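Local structure of alpha-fucosidase (Bifidobacterium bifidum, 2EAB) at residues Leu20-Pro25 with Thr50-Gly55; Asn41-Arg46 with Arg69-Phe74; Tyr709-Gly714 with Gly726-Ser731; Thr740-Val745 with Ala804-Trp809. The protein probably releases alpha-1,2-linked L-fucose by hydrolysis, the chain here being the catalytic part of a longer bifidobacterial glycoside hydrolase of family 95. All blocks are in the same frame, centred on the assembly; numbering follows the deposited sequence.

How the interactions relate
The four contacts form two pairs. Interactions 1 and 2 lie in the N-terminal beta domain, their centres about 12 Å apart and their segments alternating along the chain. Helix 42-50 leads straight into strand 52-55, and strands 52-55 and 69-76 belong to the same seven-stranded sheet, where Phe54 CE2 packs 4.2 Å from Val72 CG1. Interactions 3 and 4 are about 13 Å apart between centres and meet where Ile729 of helix 722-734 packs against Thr741, Leu744 and Val745 of helix 738-751. Between the pairs, centres are 28 to 36 Å apart and nearest atoms about 15 to 20 Å. All four lie away from the calcium site.

Interaction 1: residues Leu20-Pro25 with Thr50-Gly55; sequences LWYKQP and TTLPFG
Leu20 and Tyr22, on the same side of strand 19-22, meet Leu52 of strand 52-55 in a small buried apolar contact. Its two sides together bury 141 Å². Leu52 does the bridging. Its CD2 methyl reaches Leu20 CD2 at 4.0 Å and also approaches Tyr22 CE2 at 3.8 Å, while its other methyl, CD1, lies equally near that ring carbon and 4.0 Å from Tyr22 CD2. Both methyls thus converge on the CE2 corner of the phenol, approaching it at a slant. In Tyr22, CG stands beside the backbone N and anti to the carbonyl carbon (chi1 -52°), which carries the ring across to Leu52.

The polar links run to other parts of the fold. Tyr22 OH hydrogen-bonds Ala755 O, fixing the far end of the ring, and Asn756 ND2 bonds Thr51 O nearby. A serine in place of Tyr22 would probably open a gap beside both Leu52 methyls and leave Ala755 O without its phenol partner.

In the backbone, Leu20 and Tyr22 pair with strand 156-161, whereas Leu52 pairs with strand 59-63. The contact therefore joins strands at the margins of two antiparallel sheets, as in the beta-sandwich N-terminal domain of this family, consistent with its galactose-mutarotase-like clan.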
loop_
_atom_site.group_PDB
_atom_site.type_symbol
_atom_site.label_atom_id
_atom_site.label_comp_id
_atom_site.label_asym_id
_atom_site.label_seq_id
_atom_site.Cartn_x
_atom_site.Cartn_y
_atom_site.Cartn_z
ATOM N N LEU A 20 6.660 -11.899 16.581
ATOM C CA LEU A 20 5.775 -13.006 16.225
ATOM C C LEU A 20 6.600 -14.253 16.511
ATOM O O LEU A 20 7.761 -14.316 16.129
ATOM C CB LEU A 20 5.410 -12.991 14.742
ATOM C CG LEU A 20 4.419 -11.961 14.201
ATOM C CD1 LEU A 20 5.013 -10.583 14.170
ATOM C CD2 LEU A 20 3.970 -12.361 12.803
ATOM N N TRP A 21 6.023 -15.232 17.200
ATOM C CA TRP A 21 6.789 -16.426 17.551
ATOM C C TRP A 21 5.951 -17.700 17.611
ATOM O O TRP A 21 4.742 -17.655 17.830
ATOM C CB TRP A 21 7.605 -16.203 18.828
ATOM C CG TRP A 21 6.794 -16.027 20.062
ATOM C CD1 TRP A 21 6.117 -14.905 20.452
ATOM C CD2 TRP A 21 6.587 -17.002 21.089
ATOM N NE1 TRP A 21 5.494 -15.127 21.659
ATOM C CE2 TRP A 21 5.769 -16.405 22.072
ATOM C CE3 TRP A 21 7.013 -18.325 21.273
ATOM C CZ2 TRP A 21 5.368 -17.087 23.227
ATOM C CZ3 TRP A 21 6.613 -19.001 22.424
ATOM C CH2 TRP A 21 5.798 -18.381 23.382
ATOM N N TYR A 22 6.619 -18.830 17.378
ATOM C CA TYR A 22 5.965 -20.123 17.172
ATOM C C TYR A 22 6.816 -21.232 17.753
ATOM O O TYR A 22 8.038 -21.181 17.685
ATOM C CB TYR A 22 5.722 -20.379 15.670
ATOM C CG TYR A 22 5.015 -19.218 15.014
ATOM C CD1 TYR A 22 3.635 -19.219 14.849
ATOM C CD2 TYR A 22 5.729 -18.085 14.616
ATOM C CE1 TYR A 22 2.987 -18.132 14.281
ATOM C CE2 TYR A 22 5.091 -16.993 14.066
ATOM C CZ TYR A 22 3.726 -17.026 13.896
ATOM O OH TYR A 22 3.100 -15.932 13.354
ATOM N N LYS A 23 6.145 -22.236 18.306
ATOM C CA LYS A 23 6.811 -23.358 18.964
ATOM C C LYS A 23 7.034 -24.549 18.026
ATOM O O LYS A 23 7.425 -25.632 18.470
ATOM C CB LYS A 23 6.009 -23.799 20.192
ATOM C CG LYS A 23 5.894 -22.735 21.275
ATOM C CD LYS A 23 5.269 -23.303 22.539
ATOM C CE LYS A 23 5.262 -22.282 23.665
ATOM N NZ LYS A 23 4.890 -22.907 24.969
ATOM N N GLN A 24 6.796 -24.351 16.731
ATOM C CA GLN A 24 6.984 -25.416 15.745
ATOM C C GLN A 24 7.264 -24.825 14.360
ATOM O O GLN A 24 6.903 -23.670 14.103
ATOM C CB GLN A 24 5.768 -26.355 15.722
ATOM C CG GLN A 24 4.503 -25.771 15.096
ATOM C CD GLN A 24 3.866 -24.664 15.921
ATOM O OE1 GLN A 24 3.665 -24.805 17.130
ATOM N NE2 GLN A 24 3.528 -23.559 15.260
ATOM N N PRO A 25 7.937 -25.596 13.478
ATOM C CA PRO A 25 8.189 -25.166 12.095
ATOM C C PRO A 25 6.932 -24.818 11.309
ATOM O O PRO A 25 5.828 -25.204 11.687
ATOM C CB PRO A 25 8.844 -26.399 11.451
ATOM C CG PRO A 25 8.625 -27.522 12.406
ATOM C CD PRO A 25 8.544 -26.911 13.754
ATOM N N THR A 50 2.000 -19.506 6.956
ATOM C CA THR A 50 2.874 -19.902 8.067
ATOM C C THR A 50 4.296 -19.338 8.082
ATOM O O THR A 50 4.938 -19.362 9.130
ATOM C CB THR A 50 2.980 -21.449 8.198
ATOM O OG1 THR A 50 3.736 -21.964 7.102
ATOM C CG2 THR A 50 1.611 -22.115 8.219
ATOM N N THR A 51 4.800 -18.853 6.947
ATOM C CA THR A 51 6.192 -18.413 6.880
ATOM C C THR A 51 6.357 -16.955 7.310
ATOM O O THR A 51 5.397 -16.185 7.316
ATOM C CB THR A 51 6.801 -18.636 5.476
ATOM O OG1 THR A 51 6.115 -17.816 4.522
ATOM C CG2 THR A 51 6.708 -20.108 5.069
ATOM N N LEU A 52 7.581 -16.586 7.667
ATOM C CA LEU A 52 7.830 -15.276 8.258
ATOM C C LEU A 52 8.697 -14.416 7.348
ATOM O O LEU A 52 9.806 -14.809 6.995
ATOM C CB LEU A 52 8.440 -15.421 9.658
ATOM C CG LEU A 52 7.502 -16.042 10.700
ATOM C CD1 LEU A 52 8.243 -16.394 11.984
ATOM C CD2 LEU A 52 6.323 -15.111 10.987
ATOM N N PRO A 53 8.164 -13.252 6.930
ATOM C CA PRO A 53 8.813 -12.408 5.940
ATOM C C PRO A 53 9.831 -11.418 6.489
ATOM O O PRO A 53 9.678 -10.887 7.595
ATOM C CB PRO A 53 7.637 -11.640 5.336
ATOM C CG PRO A 53 6.707 -11.459 6.482
ATOM C CD PRO A 53 6.854 -12.703 7.331
ATOM N N PHE A 54 10.850 -11.157 5.685
ATOM C CA PHE A 54 11.787 -10.076 5.940
ATOM C C PHE A 54 12.306 -9.589 4.591
ATOM O O PHE A 54 12.251 -10.314 3.594
ATOM C CB PHE A 54 12.933 -10.536 6.857
ATOM C CG PHE A 54 13.849 -11.538 6.222
ATOM C CD1 PHE A 54 15.031 -11.121 5.630
ATOM C CD2 PHE A 54 13.530 -12.895 6.202
ATOM C CE1 PHE A 54 15.884 -12.031 5.025
ATOM C CE2 PHE A 54 14.382 -13.815 5.593
ATOM C CZ PHE A 54 15.560 -13.380 5.007
ATOM N N GLY A 55 12.807 -8.363 4.555
ATOM C CA GLY A 55 13.316 -7.816 3.310
ATOM C C GLY A 55 14.026 -6.501 3.508
ATOM O O GLY A 55 14.001 -5.924 4.606
#

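Interaction 2: residues Asn41-Arg46 with Arg69-Phe74; sequences NPDNNR and RERVTF
A salt bridge between Asp43 and Arg71 ties the capped first turn of helix 42-50 to strand 69-76 of the seven-stranded sheet. Arg71 NH1 donates to Asp43 OD2 at 2.8 Å, with an N-H...O angle of 164°. The carboxylate oxygen offers its syn lone pair and lies in the guanidinium plane. Arg71 reaches it with an extended chain, CG anti to the backbone N (chi1 -176°). Two waters brace the pair at the guanidinium edge: one links Asp43 OD2, Asn44 OD1 and Arg71 NH2, and the other donates to Asp43 OD1 at 2.7 Å but is only weakly held by Arg71 NH1. At the helix start, Asn41 is the N-cap, its OD1 accepting from Asp43 N at 3.0 Å. With an alanine in place of Asp43, Arg71 NH1 would probably lose its charged mate, and each water one of its acceptors. Arg71 NE is held separately by Asp141 of the adjoining strand 140-145, so the arginine spans from its own sheet to the helix.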
loop_
_atom_site.group_PDB
_atom_site.type_symbol
_atom_site.label_atom_id
_atom_site.label_comp_id
_atom_site.label_asym_id
_atom_site.label_seq_id
_atom_site.Cartn_x
_atom_site.Cartn_y
_atom_site.Cartn_z
ATOM N N ASN A 41 -2.344 -26.115 -4.320
ATOM C CA ASN A 41 -1.179 -26.889 -3.905
ATOM C C ASN A 41 -0.945 -26.648 -2.415
ATOM O O ASN A 41 -0.676 -25.508 -2.014
ATOM C CB ASN A 41 0.046 -26.472 -4.730
ATOM C CG ASN A 41 1.292 -27.291 -4.413
ATOM O OD1 ASN A 41 1.444 -27.840 -3.321
ATOM N ND2 ASN A 41 2.204 -27.363 -5.380
ATOM N N PRO A 42 -1.056 -27.708 -1.582
ATOM C CA PRO A 42 -0.912 -27.544 -0.130
ATOM C C PRO A 42 0.403 -26.895 0.303
ATOM O O PRO A 42 0.427 -26.191 1.311
ATOM C CB PRO A 42 -1.003 -28.980 0.401
ATOM C CG PRO A 42 -1.776 -29.710 -0.636
ATOM C CD PRO A 42 -1.334 -29.114 -1.940
ATOM N N ASP A 43 1.482 -27.116 -0.441
ATOM C CA ASP A 43 2.772 -26.515 -0.103
ATOM C C ASP A 43 2.768 -24.994 -0.298
ATOM O O ASP A 43 3.327 -24.248 0.513
ATOM C CB ASP A 43 3.896 -27.153 -0.917
ATOM C CG ASP A 43 5.266 -26.849 -0.348
ATOM O OD1 ASP A 43 5.508 -27.155 0.841
ATOM O OD2 ASP A 43 6.109 -26.313 -1.094
ATOM N N ASN A 44 2.146 -24.536 -1.378
ATOM C CA ASN A 44 1.996 -23.102 -1.606
ATOM C C ASN A 44 1.076 -22.473 -0.568
ATOM O O ASN A 44 1.345 -21.374 -0.068
ATOM C CB ASN A 44 1.475 -22.828 -3.015
ATOM C CG ASN A 44 2.486 -23.172 -4.094
ATOM O OD1 ASN A 44 3.691 -23.204 -3.850
ATOM N ND2 ASN A 44 1.992 -23.415 -5.305
ATOM N N ASN A 45 -0.006 -23.167 -0.233
ATOM C CA ASN A 45 -0.881 -22.687 0.823
ATOM C C ASN A 45 -0.168 -22.610 2.170
ATOM O O ASN A 45 -0.355 -21.651 2.927
ATOM C CB ASN A 45 -2.131 -23.546 0.956
ATOM C CG ASN A 45 -3.043 -23.043 2.052
ATOM O OD1 ASN A 45 -3.544 -21.922 1.983
ATOM N ND2 ASN A 45 -3.218 -23.847 3.097
ATOM N N ARG A 46 0.648 -23.618 2.478
ATOM C CA ARG A 46 1.421 -23.589 3.712
ATOM C C ARG A 46 2.325 -22.359 3.743
ATOM O O ARG A 46 2.420 -21.677 4.769
ATOM C CB ARG A 46 2.240 -24.872 3.900
ATOM C CG ARG A 46 2.912 -24.983 5.273
ATOM C CD ARG A 46 1.952 -25.466 6.358
ATOM N NE ARG A 46 1.520 -26.849 6.149
ATOM C CZ ARG A 46 0.585 -27.467 6.869
ATOM N NH1 ARG A 46 -0.028 -26.840 7.868
ATOM N NH2 ARG A 46 0.264 -28.721 6.589
ATOM N N ARG A 69 15.628 -29.932 6.511
ATOM C CA ARG A 69 15.719 -29.252 5.222
ATOM C C ARG A 69 15.108 -27.865 5.349
ATOM O O ARG A 69 13.942 -27.635 5.016
ATOM C CB ARG A 69 15.086 -30.069 4.088
ATOM C CG ARG A 69 15.359 -29.487 2.702
ATOM C CD ARG A 69 15.159 -30.519 1.609
ATOM N NE ARG A 69 15.025 -29.912 0.283
ATOM C CZ ARG A 69 16.038 -29.597 -0.521
ATOM N NH1 ARG A 69 17.297 -29.810 -0.151
ATOM N NH2 ARG A 69 15.789 -29.059 -1.709
ATOM N N GLU A 70 15.920 -26.954 5.870
ATOM C CA GLU A 70 15.510 -25.574 6.051
ATOM C C GLU A 70 15.281 -24.906 4.699
ATOM O O GLU A 70 15.959 -25.212 3.712
ATOM C CB GLU A 70 16.546 -24.821 6.888
ATOM C CG GLU A 70 16.342 -23.308 6.995
ATOM C CD GLU A 70 15.098 -22.889 7.783
ATOM O OE1 GLU A 70 13.977 -23.305 7.429
ATOM O OE2 GLU A 70 15.251 -22.110 8.751
ATOM N N ARG A 71 14.314 -23.996 4.676
ATOM C CA ARG A 71 13.883 -23.331 3.459
ATOM C C ARG A 71 13.623 -21.858 3.739
ATOM O O ARG A 71 12.940 -21.510 4.709
ATOM C CB ARG A 71 12.612 -23.998 2.934
ATOM C CG ARG A 71 12.100 -23.451 1.615
ATOM C CD ARG A 71 10.845 -24.181 1.199
ATOM N NE ARG A 71 10.267 -23.594 -0.008
ATOM C CZ ARG A 71 9.163 -24.026 -0.613
ATOM N NH1 ARG A 71 8.480 -25.061 -0.134
ATOM N NH2 ARG A 71 8.733 -23.411 -1.708
ATOM N N VAL A 72 14.189 -21.006 2.887
ATOM C CA VAL A 72 13.851 -19.588 2.850
ATOM C C VAL A 72 13.404 -19.269 1.429
ATOM O O VAL A 72 14.208 -19.266 0.499
ATOM C CB VAL A 72 15.043 -18.690 3.252
ATOM C CG1 VAL A 72 14.643 -17.215 3.215
ATOM C CG2 VAL A 72 15.570 -19.078 4.629
ATOM N N THR A 73 12.110 -19.033 1.263
ATOM C CA THR A 73 11.567 -18.674 -0.040
ATOM C C THR A 73 12.091 -17.284 -0.405
ATOM O O THR A 73 12.114 -16.386 0.443
ATOM C CB THR A 73 10.035 -18.773 -0.016
ATOM O OG1 THR A 73 9.664 -20.135 0.250
ATOM C CG2 THR A 73 9.422 -18.332 -1.336
ATOM N N PHE A 74 12.532 -17.121 -1.648
ATOM C CA PHE A 74 13.327 -15.961 -2.040
ATOM C C PHE A 74 12.673 -15.134 -3.137
ATOM O O PHE A 74 12.114 -15.688 -4.093
ATOM C CB PHE A 74 14.724 -16.418 -2.486
ATOM C CG PHE A 74 15.682 -15.288 -2.726
ATOM C CD1 PHE A 74 16.391 -14.722 -1.673
ATOM C CD2 PHE A 74 15.860 -14.772 -4.005
ATOM C CE1 PHE A 74 17.273 -13.669 -1.892
ATOM C CE2 PHE A 74 16.737 -13.715 -4.231
ATOM C CZ PHE A 74 17.443 -13.162 -3.168
HETATM O O HOH W 1 6.076 -24.262 -2.596
HETATM O O HOH W 2 8.149 -27.355 1.409
#

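Interaction 3: residues Tyr709-Gly714 with Gly726-Ser731; sequences YRCFKG and GQRINS
Cys711 and Arg728 meet where helix 697-711 ends beside helix 722-734, in the helical catalytic domain, an (alpha/alpha)6 barrel as in its glycoside hydrolase clan. Along the second segment, Gly726 comes first and gives its carbonyl to a side chain one turn on: Asn730 ND2 donates to Gly726 O at 2.9 Å. Gln727 takes the backbone N-H of Ser731 on its carbonyl.

Arg728 carries the contact. With CG beside the backbone N (chi1 -70°) and the chain extended to NE, its methylenes run past the thiol, Cys711 SG lying 3.8 Å from Arg728 CD. The guanidinium then reaches the helix end through water: one water, in the guanidinium plane, accepts from Arg728 NH1 at 2.8 Å and donates to Cys711 O, while a second donates to Arg710 O at 2.7 Å and takes only a weak bond from Arg728 NH1. Arg728 NH2 bonds Arg678 O directly, while Arg710 NE bonds His679 O and Arg710 NH2 forms a salt bridge with Glu652.

Past Ile729, which faces helix 738-751, Asn730 also bonds Ser774 and Gly771. At Ser731 the hydroxyl turns back, Ser731 OG donating to Gln727 O at 2.8 Å from 44° above the carbonyl plane.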
loop_
_atom_site.group_PDB
_atom_site.type_symbol
_atom_site.label_atom_id
_atom_site.label_comp_id
_atom_site.label_asym_id
_atom_site.label_seq_id
_atom_site.Cartn_x
_atom_site.Cartn_y
_atom_site.Cartn_z
ATOM N N TYR A 709 -26.058 0.347 5.545
ATOM C CA TYR A 709 -26.650 -0.555 4.562
ATOM C C TYR A 709 -25.621 -1.525 3.985
ATOM O O TYR A 709 -25.912 -2.706 3.799
ATOM C CB TYR A 709 -27.320 0.220 3.432
ATOM C CG TYR A 709 -28.696 0.756 3.752
ATOM C CD1 TYR A 709 -29.785 -0.105 3.918
ATOM C CD2 TYR A 709 -28.920 2.127 3.853
ATOM C CE1 TYR A 709 -31.060 0.390 4.199
ATOM C CE2 TYR A 709 -30.187 2.632 4.130
ATOM C CZ TYR A 709 -31.254 1.760 4.302
ATOM O OH TYR A 709 -32.511 2.253 4.576
ATOM N N ARG A 710 -24.416 -1.033 3.704
ATOM C CA ARG A 710 -23.387 -1.887 3.110
ATOM C C ARG A 710 -22.783 -2.904 4.079
ATOM O O ARG A 710 -22.406 -4.000 3.663
ATOM C CB ARG A 710 -22.270 -1.049 2.496
ATOM C CG ARG A 710 -21.745 -1.604 1.176
ATOM C CD ARG A 710 -22.733 -1.373 0.036
ATOM N NE ARG A 710 -22.060 -0.914 -1.179
ATOM C CZ ARG A 710 -22.571 -0.043 -2.045
ATOM N NH1 ARG A 710 -23.781 0.477 -1.855
ATOM N NH2 ARG A 710 -21.855 0.317 -3.105
ATOM N N CYS A 711 -22.707 -2.550 5.362
ATOM C CA CYS A 711 -21.876 -3.286 6.323
ATOM C C CYS A 711 -22.634 -4.186 7.293
ATOM O O CYS A 711 -22.019 -4.985 8.002
ATOM C CB CYS A 711 -21.002 -2.308 7.115
ATOM S SG CYS A 711 -19.766 -1.465 6.116
ATOM N N PHE A 712 -23.958 -4.047 7.323
ATOM C CA PHE A 712 -24.811 -4.790 8.246
ATOM C C PHE A 712 -25.792 -5.699 7.511
ATOM O O PHE A 712 -26.284 -5.364 6.429
ATOM C CB PHE A 712 -25.600 -3.823 9.140
ATOM C CG PHE A 712 -24.777 -3.166 10.216
ATOM C CD1 PHE A 712 -24.823 -3.638 11.523
ATOM C CD2 PHE A 712 -23.966 -2.069 9.932
ATOM C CE1 PHE A 712 -24.068 -3.035 12.529
ATOM C CE2 PHE A 712 -23.210 -1.457 10.931
ATOM C CZ PHE A 712 -23.259 -1.945 12.234
ATOM N N LYS A 713 -26.059 -6.859 8.104
ATOM C CA LYS A 713 -27.183 -7.697 7.705
ATOM C C LYS A 713 -28.122 -7.657 8.898
ATOM O O LYS A 713 -27.816 -8.218 9.953
ATOM C CB LYS A 713 -26.727 -9.126 7.401
ATOM C CG LYS A 713 -27.837 -10.046 6.890
ATOM C CD LYS A 713 -27.349 -11.471 6.667
ATOM C CE LYS A 713 -26.698 -11.650 5.301
ATOM N NZ LYS A 713 -26.330 -13.072 5.048
ATOM N N GLY A 714 -29.244 -6.960 8.736
ATOM C CA GLY A 714 -30.104 -6.621 9.863
ATOM C C GLY A 714 -29.346 -5.716 10.815
ATOM O O GLY A 714 -28.841 -4.662 10.416
ATOM N N GLY A 726 -10.209 -3.662 5.020
ATOM C CA GLY A 726 -9.294 -2.526 5.175
ATOM C C GLY A 726 -9.976 -1.201 4.883
ATOM O O GLY A 726 -9.851 -0.244 5.655
ATOM N N GLN A 727 -10.715 -1.144 3.779
ATOM C CA GLN A 727 -11.458 0.060 3.425
ATOM C C GLN A 727 -12.521 0.403 4.469
ATOM O O GLN A 727 -12.687 1.567 4.855
ATOM C CB GLN A 727 -12.114 -0.097 2.057
ATOM C CG GLN A 727 -12.931 1.117 1.656
ATOM C CD GLN A 727 -13.687 0.925 0.367
ATOM O OE1 GLN A 727 -13.825 -0.199 -0.134
ATOM N NE2 GLN A 727 -14.191 2.023 -0.185
ATOM N N ARG A 728 -13.244 -0.613 4.929
ATOM C CA ARG A 728 -14.322 -0.385 5.884
ATOM C C ARG A 728 -13.818 0.143 7.225
ATOM O O ARG A 728 -14.425 1.046 7.795
ATOM C CB ARG A 728 -15.193 -1.630 6.048
ATOM C CG ARG A 728 -16.014 -1.904 4.803
ATOM C CD ARG A 728 -16.709 -3.239 4.846
ATOM N NE ARG A 728 -17.216 -3.605 3.527
ATOM C CZ ARG A 728 -18.145 -4.531 3.316
ATOM N NH1 ARG A 728 -18.689 -5.186 4.338
ATOM N NH2 ARG A 728 -18.539 -4.803 2.081
ATOM N N ILE A 729 -12.706 -0.396 7.717
ATOM C CA ILE A 729 -12.106 0.113 8.954
ATOM C C ILE A 729 -11.787 1.608 8.829
ATOM O O ILE A 729 -12.179 2.409 9.682
ATOM C CB ILE A 729 -10.839 -0.686 9.342
ATOM C CG1 ILE A 729 -11.206 -2.131 9.695
ATOM C CG2 ILE A 729 -10.123 -0.038 10.528
ATOM C CD1 ILE A 729 -10.015 -3.076 9.700
ATOM N N ASN A 730 -11.090 1.984 7.760
ATOM C CA ASN A 730 -10.710 3.381 7.563
ATOM C C ASN A 730 -11.903 4.306 7.361
ATOM O O ASN A 730 -11.921 5.427 7.877
ATOM C CB ASN A 730 -9.717 3.509 6.412
ATOM C CG ASN A 730 -8.322 3.079 6.808
ATOM O OD1 ASN A 730 -7.523 3.884 7.299
ATOM N ND2 ASN A 730 -8.019 1.798 6.603
ATOM N N SER A 731 -12.902 3.826 6.623
ATOM C CA SER A 731 -14.111 4.603 6.352
ATOM C C SER A 731 -14.884 4.866 7.636
ATOM O O SER A 731 -15.270 6.003 7.921
ATOM C CB SER A 731 -14.998 3.883 5.342
ATOM O OG SER A 731 -14.323 3.715 4.108
HETATM O O HOH W 3 -21.750 -6.535 4.371
HETATM O O HOH W 4 -19.046 -5.006 7.156
#

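Interaction 4: residues Thr740-Val745 with Ala804-Trp809; sequences TTYQLV and ALPDAW
Tyr742 has CG anti to its amide nitrogen (chi1 172°), which throws the phenol off helix 738-751 onto the loop 804-809; in Trp809 CG sits beside the backbone N instead, bringing the indole back to the same ring. A type I turn from Pro806 to Trp809, closed by Trp809 N to Pro806 O at 3.0 Å, presents the partners. Pro806 meets the root of the tyrosine, its CB 3.5 Å from Tyr742 CB, the two side chains crossing at about a right angle. Ala808 CB sits over one face of the ring in a CH-pi contact, 4.0 Å from the Tyr742 centroid and 21° off the normal. The five-membered ring of Trp809 lies obliquely to the phenol, centroids 5.2 Å apart and planes at 72°. Pro806 CG lies over the rim of one indole face.

The polar ends converge on helix 365-386: Tyr742 OH bonds Glu372 OE2 and Lys368 NZ, and Trp809 NE1, 3.6 Å from Tyr742 CE1, gives its hydrogen to Glu372 OE1. Apolar and aromatic surface thus joins a helix of the catalytic family region to a loop of the C-terminal one, while one glutamate holds the polar ends of both aromatics and probably limits their rotation.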
loop_
_atom_site.group_PDB
_atom_site.type_symbol
_atom_site.label_atom_id
_atom_site.label_comp_id
_atom_site.label_asym_id
_atom_site.label_seq_id
_atom_site.Cartn_x
_atom_site.Cartn_y
_atom_site.Cartn_z
ATOM N N THR A 740 -17.785 0.907 16.242
ATOM C CA THR A 740 -17.987 0.146 15.013
ATOM C C THR A 740 -16.649 -0.113 14.320
ATOM O O THR A 740 -16.407 -1.216 13.822
ATOM C CB THR A 740 -18.985 0.836 14.068
ATOM O OG1 THR A 740 -20.231 0.993 14.755
ATOM C CG2 THR A 740 -19.223 -0.002 12.821
ATOM N N THR A 741 -15.775 0.894 14.304
ATOM C CA THR A 741 -14.451 0.754 13.697
ATOM C C THR A 741 -13.674 -0.371 14.369
ATOM O O THR A 741 -13.107 -1.237 13.692
ATOM C CB THR A 741 -13.640 2.062 13.772
ATOM O OG1 THR A 741 -14.393 3.125 13.185
ATOM C CG2 THR A 741 -12.336 1.921 13.006
ATOM N N TYR A 742 -13.656 -0.359 15.701
ATOM C CA TYR A 742 -12.982 -1.404 16.455
ATOM C C TYR A 742 -13.571 -2.789 16.178
ATOM O O TYR A 742 -12.840 -3.770 16.050
ATOM C CB TYR A 742 -13.001 -1.116 17.961
ATOM C CG TYR A 742 -12.469 -2.282 18.739
ATOM C CD1 TYR A 742 -11.109 -2.579 18.730
ATOM C CD2 TYR A 742 -13.329 -3.133 19.426
ATOM C CE1 TYR A 742 -10.610 -3.678 19.410
ATOM C CE2 TYR A 742 -12.843 -4.234 20.114
ATOM C CZ TYR A 742 -11.484 -4.504 20.097
ATOM O OH TYR A 742 -10.995 -5.598 20.765
ATOM N N GLN A 743 -14.895 -2.861 16.094
ATOM C CA GLN A 743 -15.557 -4.128 15.797
ATOM C C GLN A 743 -15.110 -4.688 14.442
ATOM O O GLN A 743 -15.002 -5.906 14.274
ATOM C CB GLN A 743 -17.070 -3.970 15.839
ATOM C CG GLN A 743 -17.670 -3.913 17.226
ATOM C CD GLN A 743 -19.178 -3.833 17.160
ATOM O OE1 GLN A 743 -19.879 -4.783 17.505
ATOM N NE2 GLN A 743 -19.686 -2.710 16.682
ATOM N N LEU A 744 -14.837 -3.798 13.487
ATOM C CA LEU A 744 -14.315 -4.215 12.187
ATOM C C LEU A 744 -12.867 -4.695 12.275
ATOM O O LEU A 744 -12.494 -5.648 11.593
ATOM C CB LEU A 744 -14.483 -3.109 11.139
ATOM C CG LEU A 744 -15.937 -2.851 10.729
ATOM C CD1 LEU A 744 -16.045 -1.500 10.061
ATOM C CD2 LEU A 744 -16.499 -3.951 9.821
ATOM N N VAL A 745 -12.057 -4.052 13.117
ATOM C CA VAL A 745 -10.707 -4.543 13.396
ATOM C C VAL A 745 -10.774 -5.960 13.978
ATOM O O VAL A 745 -10.047 -6.852 13.542
ATOM C CB VAL A 745 -9.927 -3.599 14.345
ATOM C CG1 VAL A 745 -8.611 -4.233 14.785
ATOM C CG2 VAL A 745 -9.659 -2.256 13.672
ATOM N N ALA A 804 -11.861 8.783 16.880
ATOM C CA ALA A 804 -12.701 7.585 16.854
ATOM C C ALA A 804 -12.121 6.533 17.790
ATOM O O ALA A 804 -11.779 5.417 17.388
ATOM C CB ALA A 804 -12.860 7.054 15.427
ATOM N N LEU A 805 -12.024 6.915 19.060
ATOM C CA LEU A 805 -11.448 6.062 20.083
ATOM C C LEU A 805 -12.478 5.030 20.536
ATOM O O LEU A 805 -13.566 5.394 20.983
ATOM C CB LEU A 805 -10.992 6.904 21.272
ATOM C CG LEU A 805 -10.420 6.151 22.474
ATOM C CD1 LEU A 805 -9.064 5.548 22.145
ATOM C CD2 LEU A 805 -10.325 7.081 23.667
ATOM N N PRO A 806 -12.145 3.734 20.407
ATOM C CA PRO A 806 -13.085 2.705 20.846
ATOM C C PRO A 806 -13.231 2.674 22.359
ATOM O O PRO A 806 -12.250 2.867 23.080
ATOM C CB PRO A 806 -12.422 1.399 20.383
ATOM C CG PRO A 806 -11.372 1.799 19.405
ATOM C CD PRO A 806 -10.918 3.145 19.841
ATOM N N ASP A 807 -14.446 2.413 22.832
ATOM C CA ASP A 807 -14.677 2.219 24.264
ATOM C C ASP A 807 -13.860 1.037 24.801
ATOM O O ASP A 807 -13.531 0.997 25.989
ATOM C CB ASP A 807 -16.168 2.015 24.561
ATOM C CG ASP A 807 -17.010 3.248 24.258
ATOM O OD1 ASP A 807 -16.457 4.358 24.108
ATOM O OD2 ASP A 807 -18.249 3.103 24.170
ATOM N N ALA A 808 -13.524 0.094 23.920
ATOM C CA ALA A 808 -12.698 -1.065 24.269
ATOM C C ALA A 808 -11.289 -0.676 24.730
ATOM O O ALA A 808 -10.635 -1.436 25.450
ATOM C CB ALA A 808 -12.620 -2.032 23.092
ATOM N N TRP A 809 -10.822 0.497 24.304
ATOM C CA TRP A 809 -9.508 0.996 24.694
ATOM C C TRP A 809 -9.682 2.183 25.643
ATOM O O TRP A 809 -9.496 3.338 25.255
ATOM C CB TRP A 809 -8.682 1.404 23.466
ATOM C CG TRP A 809 -8.480 0.330 22.419
ATOM C CD1 TRP A 809 -8.651 -1.023 22.562
ATOM C CD2 TRP A 809 -8.016 0.535 21.083
ATOM N NE1 TRP A 809 -8.345 -1.668 21.382
ATOM C CE2 TRP A 809 -7.950 -0.734 20.460
ATOM C CE3 TRP A 809 -7.648 1.669 20.350
ATOM C CZ2 TRP A 809 -7.537 -0.895 19.133
ATOM C CZ3 TRP A 809 -7.241 1.508 19.032
ATOM C CH2 TRP A 809 -7.187 0.234 18.438
#